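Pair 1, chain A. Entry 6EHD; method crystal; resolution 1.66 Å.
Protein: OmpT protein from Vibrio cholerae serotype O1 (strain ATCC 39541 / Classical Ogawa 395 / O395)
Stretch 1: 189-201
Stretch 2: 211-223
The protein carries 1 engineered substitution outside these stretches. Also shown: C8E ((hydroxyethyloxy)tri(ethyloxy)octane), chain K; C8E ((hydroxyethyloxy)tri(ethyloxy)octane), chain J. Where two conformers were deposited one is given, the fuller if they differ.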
# COMPACT_ATOMS: atom_id res chain seq x y z
N LYS A 189 11.87 10.95 19.65
CA LYS A 189 10.70 10.06 19.67
C LYS A 189 9.49 10.81 20.17
O LYS A 189 9.63 11.71 20.98
CB LYS A 189 10.94 8.81 20.50
CG LYS A 189 12.22 8.10 20.11
CD LYS A 189 12.15 6.59 20.25
CE LYS A 189 13.45 5.97 19.76
NZ LYS A 189 13.24 4.58 19.27
N ALA A 190 8.30 10.45 19.66
CA ALA A 190 7.07 11.11 20.00
C ALA A 190 5.91 10.14 19.97
O ALA A 190 6.01 9.07 19.34
CB ALA A 190 6.86 12.26 19.04
N ASP A 191 4.88 10.47 20.73
CA ASP A 191 3.58 9.82 20.71
C ASP A 191 2.73 10.50 19.60
O ASP A 191 2.23 11.62 19.76
CB ASP A 191 2.94 9.94 22.12
CG ASP A 191 1.60 9.23 22.27
OD1 ASP A 191 0.95 8.75 21.28
OD2 ASP A 191 1.12 9.18 23.43
N VAL A 192 2.61 9.81 18.44
CA VAL A 192 2.00 10.41 17.22
C VAL A 192 0.78 9.56 16.78
O VAL A 192 0.83 8.33 16.82
CB VAL A 192 3.05 10.61 16.12
CG1 VAL A 192 3.81 9.35 15.81
CG2 VAL A 192 2.42 11.18 14.83
N THR A 193 -0.30 10.26 16.47
CA THR A 193 -1.55 9.70 15.91
C THR A 193 -1.70 10.21 14.45
O THR A 193 -1.51 11.43 14.19
CB THR A 193 -2.77 10.14 16.76
OG1 THR A 193 -2.62 9.63 18.10
CG2 THR A 193 -4.06 9.51 16.27
N ASN A 194 -2.03 9.30 13.52
CA ASN A 194 -2.35 9.66 12.11
C ASN A 194 -3.79 9.31 11.92
O ASN A 194 -4.11 8.14 12.11
CB ASN A 194 -1.44 8.82 11.19
CG ASN A 194 -1.57 9.20 9.71
OD1 ASN A 194 -1.93 10.33 9.39
ND2 ASN A 194 -1.22 8.23 8.78
N SER A 195 -4.66 10.31 11.66
CA SER A 195 -6.05 10.16 11.37
C SER A 195 -6.30 10.52 9.87
O SER A 195 -5.92 11.56 9.42
CB SER A 195 -6.89 11.10 12.27
OG SER A 195 -6.56 10.79 13.63
N TYR A 196 -7.00 9.66 9.13
CA TYR A 196 -7.09 9.85 7.67
C TYR A 196 -8.47 9.44 7.09
O TYR A 196 -9.22 8.65 7.65
CB TYR A 196 -5.85 9.12 6.97
CG TYR A 196 -5.64 7.67 7.53
CD1 TYR A 196 -4.81 7.49 8.65
CD2 TYR A 196 -6.33 6.58 7.01
CE1 TYR A 196 -4.64 6.23 9.25
CE2 TYR A 196 -6.12 5.29 7.58
CZ TYR A 196 -5.30 5.13 8.72
OH TYR A 196 -5.10 3.89 9.33
N PHE A 197 -8.80 10.04 5.95
CA PHE A 197 -10.03 9.84 5.21
C PHE A 197 -9.82 10.07 3.74
O PHE A 197 -9.06 11.00 3.32
CB PHE A 197 -11.13 10.82 5.81
CG PHE A 197 -12.44 10.73 5.10
CD1 PHE A 197 -13.23 9.63 5.25
CD2 PHE A 197 -12.90 11.75 4.29
CE1 PHE A 197 -14.44 9.49 4.57
CE2 PHE A 197 -14.07 11.61 3.58
CZ PHE A 197 -14.86 10.49 3.75
N GLU A 198 -10.54 9.28 2.87
CA GLU A 198 -10.37 9.37 1.45
C GLU A 198 -11.65 9.06 0.70
O GLU A 198 -12.53 8.33 1.21
CB GLU A 198 -9.27 8.34 0.98
CG GLU A 198 -9.63 6.88 1.09
CD GLU A 198 -10.45 6.25 -0.06
OE1 GLU A 198 -10.38 6.71 -1.20
OE2 GLU A 198 -11.20 5.24 0.18
N VAL A 199 -11.73 9.60 -0.49
CA VAL A 199 -12.72 9.21 -1.52
C VAL A 199 -12.02 8.89 -2.84
O VAL A 199 -11.13 9.70 -3.28
CB VAL A 199 -13.75 10.35 -1.74
CG1 VAL A 199 -14.71 10.05 -2.87
CG2 VAL A 199 -14.51 10.64 -0.44
N THR A 200 -12.47 7.85 -3.57
CA THR A 200 -11.88 7.46 -4.85
C THR A 200 -12.99 7.13 -5.86
O THR A 200 -14.01 6.53 -5.47
CB THR A 200 -10.99 6.15 -4.73
OG1 THR A 200 -9.86 6.46 -3.91
CG2 THR A 200 -10.53 5.64 -6.07
N GLY A 201 -12.76 7.55 -7.10
CA GLY A 201 -13.57 7.12 -8.29
C GLY A 201 -12.69 6.51 -9.37
O GLY A 201 -11.67 7.10 -9.68
N GLY A 211 -8.60 7.17 -12.92
CA GLY A 211 -8.90 7.22 -11.51
C GLY A 211 -8.50 8.53 -10.85
O GLY A 211 -7.45 9.13 -11.19
N VAL A 212 -9.28 8.91 -9.82
CA VAL A 212 -8.99 10.04 -8.98
C VAL A 212 -9.19 9.67 -7.52
O VAL A 212 -10.23 9.12 -7.15
CB VAL A 212 -9.88 11.33 -9.33
CG1 VAL A 212 -9.56 12.48 -8.40
CG2 VAL A 212 -9.71 11.67 -10.79
N THR A 213 -8.23 10.05 -6.65
CA THR A 213 -8.34 9.90 -5.20
C THR A 213 -8.02 11.23 -4.47
O THR A 213 -6.98 11.90 -4.77
CB THR A 213 -7.39 8.82 -4.60
OG1 THR A 213 -7.65 7.52 -5.17
CG2 THR A 213 -7.43 8.81 -3.05
N TYR A 214 -8.95 11.63 -3.57
CA TYR A 214 -8.69 12.66 -2.60
C TYR A 214 -8.31 12.03 -1.25
O TYR A 214 -9.04 11.12 -0.76
CB TYR A 214 -9.96 13.51 -2.42
CG TYR A 214 -10.51 14.31 -3.58
CD1 TYR A 214 -9.71 14.72 -4.66
CD2 TYR A 214 -11.83 14.84 -3.53
CE1 TYR A 214 -10.22 15.46 -5.74
CE2 TYR A 214 -12.30 15.65 -4.55
CZ TYR A 214 -11.46 16.04 -5.63
OH TYR A 214 -11.94 16.89 -6.64
N TYR A 215 -7.29 12.49 -0.56
CA TYR A 215 -6.95 12.02 0.78
C TYR A 215 -6.70 13.28 1.70
O TYR A 215 -6.13 14.29 1.27
CB TYR A 215 -5.60 11.11 0.82
CG TYR A 215 -5.76 9.70 1.29
CD1 TYR A 215 -5.88 9.40 2.69
CD2 TYR A 215 -5.80 8.62 0.40
CE1 TYR A 215 -6.05 8.11 3.14
CE2 TYR A 215 -5.96 7.31 0.84
CZ TYR A 215 -6.14 7.03 2.20
OH TYR A 215 -6.34 5.72 2.66
N ASN A 216 -7.14 13.19 2.93
CA ASN A 216 -6.69 14.07 4.01
C ASN A 216 -6.04 13.21 5.11
O ASN A 216 -6.52 12.10 5.41
CB ASN A 216 -7.84 14.85 4.68
CG ASN A 216 -8.22 16.18 3.95
OD1 ASN A 216 -7.42 16.89 3.22
ND2 ASN A 216 -9.46 16.59 4.20
N ALA A 217 -5.05 13.79 5.77
CA ALA A 217 -4.56 13.21 7.00
C ALA A 217 -4.19 14.32 8.00
O ALA A 217 -3.87 15.44 7.59
CB ALA A 217 -3.35 12.31 6.81
N GLU A 218 -4.27 13.94 9.28
CA GLU A 218 -3.84 14.84 10.42
C GLU A 218 -2.93 14.09 11.33
O GLU A 218 -3.28 12.98 11.80
CB GLU A 218 -5.07 15.37 11.25
CG GLU A 218 -4.60 16.34 12.40
CD GLU A 218 -5.76 17.21 12.90
OE1 GLU A 218 -6.08 18.18 12.18
OE2 GLU A 218 -6.30 16.94 13.99
N LEU A 219 -1.74 14.65 11.53
CA LEU A 219 -0.73 14.09 12.40
C LEU A 219 -0.73 14.99 13.69
O LEU A 219 -0.51 16.19 13.58
CB LEU A 219 0.63 14.13 11.76
CG LEU A 219 0.79 13.18 10.54
CD1 LEU A 219 1.94 13.67 9.72
CD2 LEU A 219 0.98 11.73 10.97
N ASP A 220 -1.09 14.42 14.83
CA ASP A 220 -0.93 15.16 16.14
C ASP A 220 -0.07 14.42 17.14
O ASP A 220 0.00 13.16 17.16
CB ASP A 220 -2.21 15.73 16.77
CG ASP A 220 -3.39 14.87 16.61
OD1 ASP A 220 -3.34 13.76 17.16
OD2 ASP A 220 -4.37 15.31 15.96
N VAL A 221 0.63 15.23 17.96
CA VAL A 221 1.62 14.75 18.91
C VAL A 221 1.00 14.88 20.31
O VAL A 221 0.53 15.97 20.67
CB VAL A 221 2.95 15.53 18.76
CG1 VAL A 221 4.04 14.92 19.64
CG2 VAL A 221 3.41 15.48 17.31
N GLU A 222 0.96 13.79 21.06
CA GLU A 222 0.27 13.74 22.39
C GLU A 222 0.53 14.88 23.44
O GLU A 222 -0.44 15.35 24.07
CB GLU A 222 0.51 12.37 23.04
CG GLU A 222 0.04 12.20 24.49
CD GLU A 222 -1.46 12.35 24.71
OE1 GLU A 222 -1.88 12.35 25.90
OE2 GLU A 222 -2.22 12.46 23.73
N ASN A 223 1.78 15.28 23.67
CA ASN A 223 2.03 16.32 24.76
C ASN A 223 2.71 17.53 24.18
O ASN A 223 3.80 17.92 24.61
CB ASN A 223 2.85 15.75 25.94
CG ASN A 223 1.99 15.29 27.10
OD1 ASN A 223 1.99 14.11 27.44
ND2 ASN A 223 1.25 16.22 27.72
C1 C8E K . -18.36 12.77 5.12
C2 C8E K . -17.93 12.70 6.58
C3 C8E K . -16.53 13.23 6.75
C4 C8E K . -15.83 12.49 7.84
C5 C8E K . -14.56 13.18 8.15
C6 C8E K . -13.76 12.44 9.19
C7 C8E K . -12.41 13.10 9.19
C8 C8E K . -11.40 12.54 10.16
O9 C8E K . -10.19 13.26 9.85
C10 C8E K . -9.31 12.61 8.94
C11 C8E K . -8.63 13.64 8.04
O12 C8E K . -8.05 14.65 8.84
C1 C8E J . -19.68 12.89 2.54
C2 C8E J . -18.88 11.69 2.11
C3 C8E J . -19.40 11.19 0.77
C4 C8E J . -18.29 10.60 -0.07
C5 C8E J . -18.81 9.53 -1.01
C6 C8E J . -18.45 9.73 -2.45
C7 C8E J . -18.72 11.10 -3.07
C8 C8E J . -18.99 10.92 -4.58
O9 C8E J . -17.86 10.29 -5.16
C10 C8E J . -17.71 10.27 -6.57
C11 C8E J . -16.26 9.83 -6.75
O12 C8E J . -15.43 10.99 -6.95
C13 C8E J . -14.04 10.73 -6.87
C14 C8E J . -13.33 11.98 -6.41
O15 C8E J . -13.22 13.02 -7.39
C16 C8E J . -14.22 13.31 -8.32
C17 C8E J . -14.05 14.77 -8.74
O18 C8E J . -13.78 14.90 -10.12
C19 C8E J . -14.92 14.77 -10.95
C20 C8E J . -14.23 14.84 -12.29
O21 C8E J . -13.34 13.75 -12.57
O HOH W 1 -4.59 12.51 14.35

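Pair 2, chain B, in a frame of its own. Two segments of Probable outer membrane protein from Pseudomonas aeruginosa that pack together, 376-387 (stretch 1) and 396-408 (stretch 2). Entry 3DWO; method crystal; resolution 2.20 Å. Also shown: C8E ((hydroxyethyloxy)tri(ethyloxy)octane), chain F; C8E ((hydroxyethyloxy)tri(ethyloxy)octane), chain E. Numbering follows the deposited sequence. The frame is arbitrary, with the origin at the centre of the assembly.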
# COMPACT_ATOMS: atom_id res chain seq x y z
N GLY B 376 -11.04 2.21 4.46
CA GLY B 376 -11.93 1.45 5.32
C GLY B 376 -12.09 0.09 4.69
O GLY B 376 -11.46 -0.20 3.66
N ASP B 377 -12.91 -0.76 5.29
CA ASP B 377 -13.13 -2.09 4.75
C ASP B 377 -13.57 -1.96 3.29
O ASP B 377 -14.28 -1.02 2.95
CB ASP B 377 -14.19 -2.83 5.57
CG ASP B 377 -13.75 -3.10 6.99
OD1 ASP B 377 -12.53 -3.05 7.25
OD2 ASP B 377 -14.62 -3.37 7.85
N ARG B 378 -13.14 -2.89 2.44
CA ARG B 378 -13.53 -2.83 1.03
C ARG B 378 -14.21 -4.10 0.56
O ARG B 378 -13.98 -5.19 1.09
CB ARG B 378 -12.31 -2.64 0.10
CG ARG B 378 -11.33 -1.54 0.45
CD ARG B 378 -10.29 -2.02 1.45
NE ARG B 378 -9.16 -1.10 1.53
CZ ARG B 378 -8.23 -0.99 0.59
NH1 ARG B 378 -8.28 -1.74 -0.50
NH2 ARG B 378 -7.24 -0.11 0.74
N TYR B 379 -15.07 -3.95 -0.44
CA TYR B 379 -15.74 -5.08 -1.06
C TYR B 379 -15.19 -5.04 -2.48
O TYR B 379 -15.20 -4.00 -3.13
CB TYR B 379 -17.26 -4.90 -1.11
CG TYR B 379 -18.01 -5.48 0.07
CD1 TYR B 379 -17.62 -6.69 0.64
CD2 TYR B 379 -19.13 -4.83 0.59
CE1 TYR B 379 -18.34 -7.25 1.69
CE2 TYR B 379 -19.86 -5.38 1.64
CZ TYR B 379 -19.46 -6.58 2.19
OH TYR B 379 -20.17 -7.11 3.24
N PHE B 380 -14.68 -6.17 -2.96
CA PHE B 380 -14.14 -6.24 -4.31
C PHE B 380 -15.08 -7.04 -5.21
O PHE B 380 -15.53 -8.13 -4.83
CB PHE B 380 -12.78 -6.98 -4.50
CG PHE B 380 -11.62 -6.28 -4.03
CD1 PHE B 380 -10.50 -6.18 -4.85
CD2 PHE B 380 -11.55 -5.79 -2.73
CE1 PHE B 380 -9.32 -5.60 -4.38
CE2 PHE B 380 -10.37 -5.21 -2.25
CZ PHE B 380 -9.25 -5.11 -3.08
N ALA B 381 -15.37 -6.50 -6.39
CA ALA B 381 -16.22 -7.17 -7.37
C ALA B 381 -15.45 -7.22 -8.68
O ALA B 381 -15.11 -6.18 -9.24
CB ALA B 381 -17.53 -6.39 -7.55
N SER B 382 -15.17 -8.43 -9.17
CA SER B 382 -14.39 -8.58 -10.40
C SER B 382 -15.03 -9.44 -11.48
O SER B 382 -15.79 -10.37 -11.20
CB SER B 382 -13.02 -9.19 -10.09
OG SER B 382 -12.33 -8.46 -9.08
N LEU B 383 -14.69 -9.11 -12.73
CA LEU B 383 -15.15 -9.84 -13.91
C LEU B 383 -13.91 -10.02 -14.78
O LEU B 383 -13.09 -9.11 -14.89
CB LEU B 383 -16.20 -9.03 -14.68
CG LEU B 383 -17.55 -8.83 -14.01
CD1 LEU B 383 -18.42 -7.97 -14.92
CD2 LEU B 383 -18.22 -10.18 -13.76
N GLY B 384 -13.77 -11.20 -15.40
CA GLY B 384 -12.61 -11.44 -16.24
C GLY B 384 -12.87 -12.38 -17.41
O GLY B 384 -13.86 -13.11 -17.42
N ALA B 385 -11.98 -12.35 -18.39
CA ALA B 385 -12.10 -13.21 -19.56
C ALA B 385 -10.71 -13.58 -20.08
O ALA B 385 -9.76 -12.80 -19.94
CB ALA B 385 -12.90 -12.52 -20.64
N GLY B 386 -10.60 -14.76 -20.67
CA GLY B 386 -9.33 -15.22 -21.21
C GLY B 386 -9.50 -15.84 -22.58
O GLY B 386 -10.48 -16.52 -22.85
N TYR B 387 -8.53 -15.60 -23.46
CA TYR B 387 -8.59 -16.14 -24.81
C TYR B 387 -7.27 -16.76 -25.23
O TYR B 387 -6.24 -16.08 -25.26
CB TYR B 387 -8.96 -15.03 -25.80
CG TYR B 387 -9.08 -15.51 -27.22
CD1 TYR B 387 -10.17 -16.28 -27.63
CD2 TYR B 387 -8.09 -15.23 -28.16
CE1 TYR B 387 -10.27 -16.76 -28.93
CE2 TYR B 387 -8.18 -15.71 -29.47
CZ TYR B 387 -9.27 -16.47 -29.84
OH TYR B 387 -9.37 -16.96 -31.12
N SER B 396 -1.77 -16.65 -24.81
CA SER B 396 -3.10 -16.34 -24.30
C SER B 396 -3.18 -14.89 -23.81
O SER B 396 -2.21 -14.33 -23.31
CB SER B 396 -3.47 -17.29 -23.16
OG SER B 396 -2.54 -17.21 -22.10
N ILE B 397 -4.35 -14.30 -23.99
CA ILE B 397 -4.59 -12.93 -23.58
C ILE B 397 -5.71 -12.93 -22.55
O ILE B 397 -6.69 -13.66 -22.69
CB ILE B 397 -5.03 -12.06 -24.77
CG1 ILE B 397 -4.05 -12.22 -25.92
CG2 ILE B 397 -5.13 -10.60 -24.33
CD1 ILE B 397 -2.63 -11.81 -25.58
N ASP B 398 -5.55 -12.11 -21.51
CA ASP B 398 -6.57 -12.02 -20.47
C ASP B 398 -6.90 -10.57 -20.16
O ASP B 398 -6.05 -9.69 -20.26
CB ASP B 398 -6.11 -12.72 -19.20
CG ASP B 398 -6.13 -14.22 -19.33
OD1 ASP B 398 -5.92 -14.91 -18.32
OD2 ASP B 398 -6.36 -14.71 -20.45
N ALA B 399 -8.16 -10.35 -19.79
CA ALA B 399 -8.64 -9.02 -19.45
C ALA B 399 -9.41 -9.12 -18.14
O ALA B 399 -9.94 -10.18 -17.81
CB ALA B 399 -9.54 -8.49 -20.54
N ALA B 400 -9.47 -8.02 -17.41
CA ALA B 400 -10.19 -8.01 -16.15
C ALA B 400 -10.56 -6.60 -15.75
O ALA B 400 -9.89 -5.64 -16.13
CB ALA B 400 -9.33 -8.65 -15.05
N TYR B 401 -11.66 -6.49 -15.02
CA TYR B 401 -12.13 -5.22 -14.50
C TYR B 401 -12.48 -5.51 -13.06
O TYR B 401 -13.09 -6.53 -12.77
CB TYR B 401 -13.39 -4.73 -15.22
CG TYR B 401 -13.94 -3.48 -14.57
CD1 TYR B 401 -13.24 -2.27 -14.63
CD2 TYR B 401 -15.14 -3.51 -13.85
CE1 TYR B 401 -13.72 -1.12 -13.99
CE2 TYR B 401 -15.62 -2.37 -13.20
CZ TYR B 401 -14.90 -1.18 -13.28
OH TYR B 401 -15.37 -0.06 -12.64
N SER B 402 -12.08 -4.62 -12.17
CA SER B 402 -12.37 -4.82 -10.76
C SER B 402 -12.76 -3.50 -10.10
O SER B 402 -12.07 -2.49 -10.26
CB SER B 402 -11.17 -5.44 -10.06
OG SER B 402 -11.46 -5.70 -8.71
N ARG B 403 -13.87 -3.52 -9.39
CA ARG B 403 -14.35 -2.34 -8.69
C ARG B 403 -14.20 -2.58 -7.20
O ARG B 403 -14.51 -3.66 -6.70
CB ARG B 403 -15.81 -2.06 -9.05
CG ARG B 403 -16.49 -1.04 -8.14
CD ARG B 403 -15.76 0.30 -8.15
NE ARG B 403 -16.14 1.16 -7.02
CZ ARG B 403 -17.35 1.68 -6.86
NH1 ARG B 403 -18.31 1.45 -7.74
NH2 ARG B 403 -17.60 2.44 -5.80
N GLN B 404 -13.71 -1.58 -6.48
CA GLN B 404 -13.54 -1.69 -5.05
C GLN B 404 -14.44 -0.68 -4.36
O GLN B 404 -14.29 0.53 -4.54
CB GLN B 404 -12.08 -1.42 -4.64
CG GLN B 404 -11.06 -2.40 -5.22
CD GLN B 404 -10.73 -2.14 -6.68
OE1 GLN B 404 -10.44 -1.00 -7.06
NE2 GLN B 404 -10.77 -3.19 -7.50
N PHE B 405 -15.40 -1.19 -3.59
CA PHE B 405 -16.32 -0.34 -2.86
C PHE B 405 -15.77 -0.20 -1.45
O PHE B 405 -15.71 -1.17 -0.70
CB PHE B 405 -17.72 -0.96 -2.80
CG PHE B 405 -18.32 -1.27 -4.14
CD1 PHE B 405 -18.06 -2.48 -4.77
CD2 PHE B 405 -19.13 -0.33 -4.79
CE1 PHE B 405 -18.61 -2.77 -6.02
CE2 PHE B 405 -19.68 -0.61 -6.04
CZ PHE B 405 -19.42 -1.83 -6.65
N VAL B 406 -15.35 1.01 -1.11
CA VAL B 406 -14.78 1.29 0.20
C VAL B 406 -15.83 2.00 1.04
O VAL B 406 -16.48 2.93 0.57
CB VAL B 406 -13.54 2.21 0.08
CG1 VAL B 406 -12.86 2.35 1.43
CG2 VAL B 406 -12.58 1.65 -0.96
N LYS B 407 -16.00 1.57 2.28
CA LYS B 407 -16.99 2.22 3.12
C LYS B 407 -16.49 3.60 3.54
O LYS B 407 -15.28 3.82 3.69
CB LYS B 407 -17.29 1.39 4.37
CG LYS B 407 -16.13 1.23 5.32
CD LYS B 407 -16.62 1.19 6.77
CE LYS B 407 -17.62 0.07 7.02
NZ LYS B 407 -18.11 0.08 8.43
N GLU B 408 -17.42 4.52 3.70
CA GLU B 408 -17.10 5.88 4.13
C GLU B 408 -16.61 5.78 5.57
O GLU B 408 -17.27 5.18 6.42
CB GLU B 408 -18.36 6.74 4.03
CG GLU B 408 -18.18 8.18 4.45
CD GLU B 408 -19.46 8.97 4.30
OE1 GLU B 408 -19.93 9.12 3.16
OE2 GLU B 408 -20.00 9.42 5.33
C2 C8E F . -21.57 -2.67 -2.79
C3 C8E F . -22.18 -2.33 -1.51
C4 C8E F . -21.57 -1.09 -1.05
C5 C8E F . -21.13 -1.25 0.37
C6 C8E F . -19.99 -0.39 0.69
C7 C8E F . -18.91 -1.37 0.70
C8 C8E F . -18.01 -1.17 1.86
O9 C8E F . -17.45 -2.19 2.69
C10 C8E F . -18.33 -3.04 3.41
C11 C8E F . -17.47 -4.01 4.16
C1 C8E E . 2.57 4.73 -7.50
C2 C8E E . 1.43 4.63 -6.60
C3 C8E E . 1.20 3.28 -6.07
C4 C8E E . 0.17 2.66 -6.89
C5 C8E E . -0.80 1.99 -6.00
C6 C8E E . -1.55 1.00 -6.75
C7 C8E E . -2.57 0.67 -5.78
C8 C8E E . -3.86 0.61 -6.48
O9 C8E E . -5.02 -0.07 -6.06
C10 C8E E . -5.00 -1.47 -5.87
C11 C8E E . -6.39 -1.81 -5.42
O12 C8E E . -6.75 -1.06 -4.25
C13 C8E E . -8.18 -1.05 -3.94
C14 C8E E . -8.96 0.10 -3.23
O15 C8E E . -9.00 1.53 -3.49
C16 C8E E . -7.98 2.23 -2.75
C17 C8E E . -8.42 2.70 -1.36
O18 C8E E . -8.67 4.09 -1.04
C19 C8E E . -7.48 4.77 -0.57
C20 C8E E . -7.32 5.32 0.90
O21 C8E E . -6.48 4.60 1.81

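Both pairs are two adjacent antiparallel strands of a β-sheet. The angle between strand directions is 166° in pair 1 and 160° in pair 2. The axes approach to 4.6 Å in each. Fourteen central residues superpose with an RMSD of 0.4 Å. The buried area is similar, 970 Å² in pair 1 and 897 Å² in pair 2.

The register is the same. S195(A) pairs with E218(A), and the matching A381(B) pairs with R403(B). Both are hydrogen-bonded pairs. In pair 1, S195(A) N donates to E218(A) O at 3.0 Å, and E218(A) N donates to S195(A) O at 2.9 Å. In pair 2, A381(B) N to R403(B) O is 3.0 Å, and R403(B) N to A381(B) O is 2.9 Å. These bonds use backbone atoms alone, so the ladder tolerates very different side chains.

The differences are clearest on the face that carries Y196(A) and A217(A) in pair 1. The matching residues are S382(B) and S402(B). In pair 1 this non-hydrogen-bonded pair makes an apolar contact, Y196(A) CB to A217(A) CB, at 4.1 Å. In pair 2 the two serines join by a hydrogen bond, S382(B) OG to S402(B) OG, at 2.9 Å.

One step along, E198(A) faces Y215(A). The glutamate methylene lies over the tyrosine ring, with E198(A) CB 3.4 Å from the Y215(A) ring centroid. The equivalents are G384(B) and A400(B). Here the backbones meet with little side chain between them, and G384(B) CA lies 4.2 Å from A400(B) CA.

The next pair, T200(A) and T213(A), is linked by hydroxyls. T213(A) OG1 donates to T200(A) OG1 at 2.8 Å, and T200(A) OG1 donates to E198(A) OE1 at 2.8 Å. In pair 2, G386(B) matches T200(A), and D398(B) matches T213(A). The carboxyl group of D398(B) reaches over the glycine, with D398(B) OD2 3.1 Å from G386(B) CA. A CB on this glycine would clash with D398(B) OD2.

In the other direction, pair 2 has its own ring contact. Q404(B) CG sits over the F380(B) ring, 3.7 Å from the centroid. The matching N194(A) and L219(A) have no ring, and N194(A) OD1 approaches L219(A) CD2 at 3.6 Å.

On the opposite face, D220(A) matches F405(B). In pair 1, water 1 donates a weak hydrogen bond to D220(A) OD2 at 3.2 Å. In pair 2, A381(B) CB meets the edge of the phenylalanine ring, 4.1 Å from F405(B) CE1. Detergent C8E molecules also contact this face in both pairs.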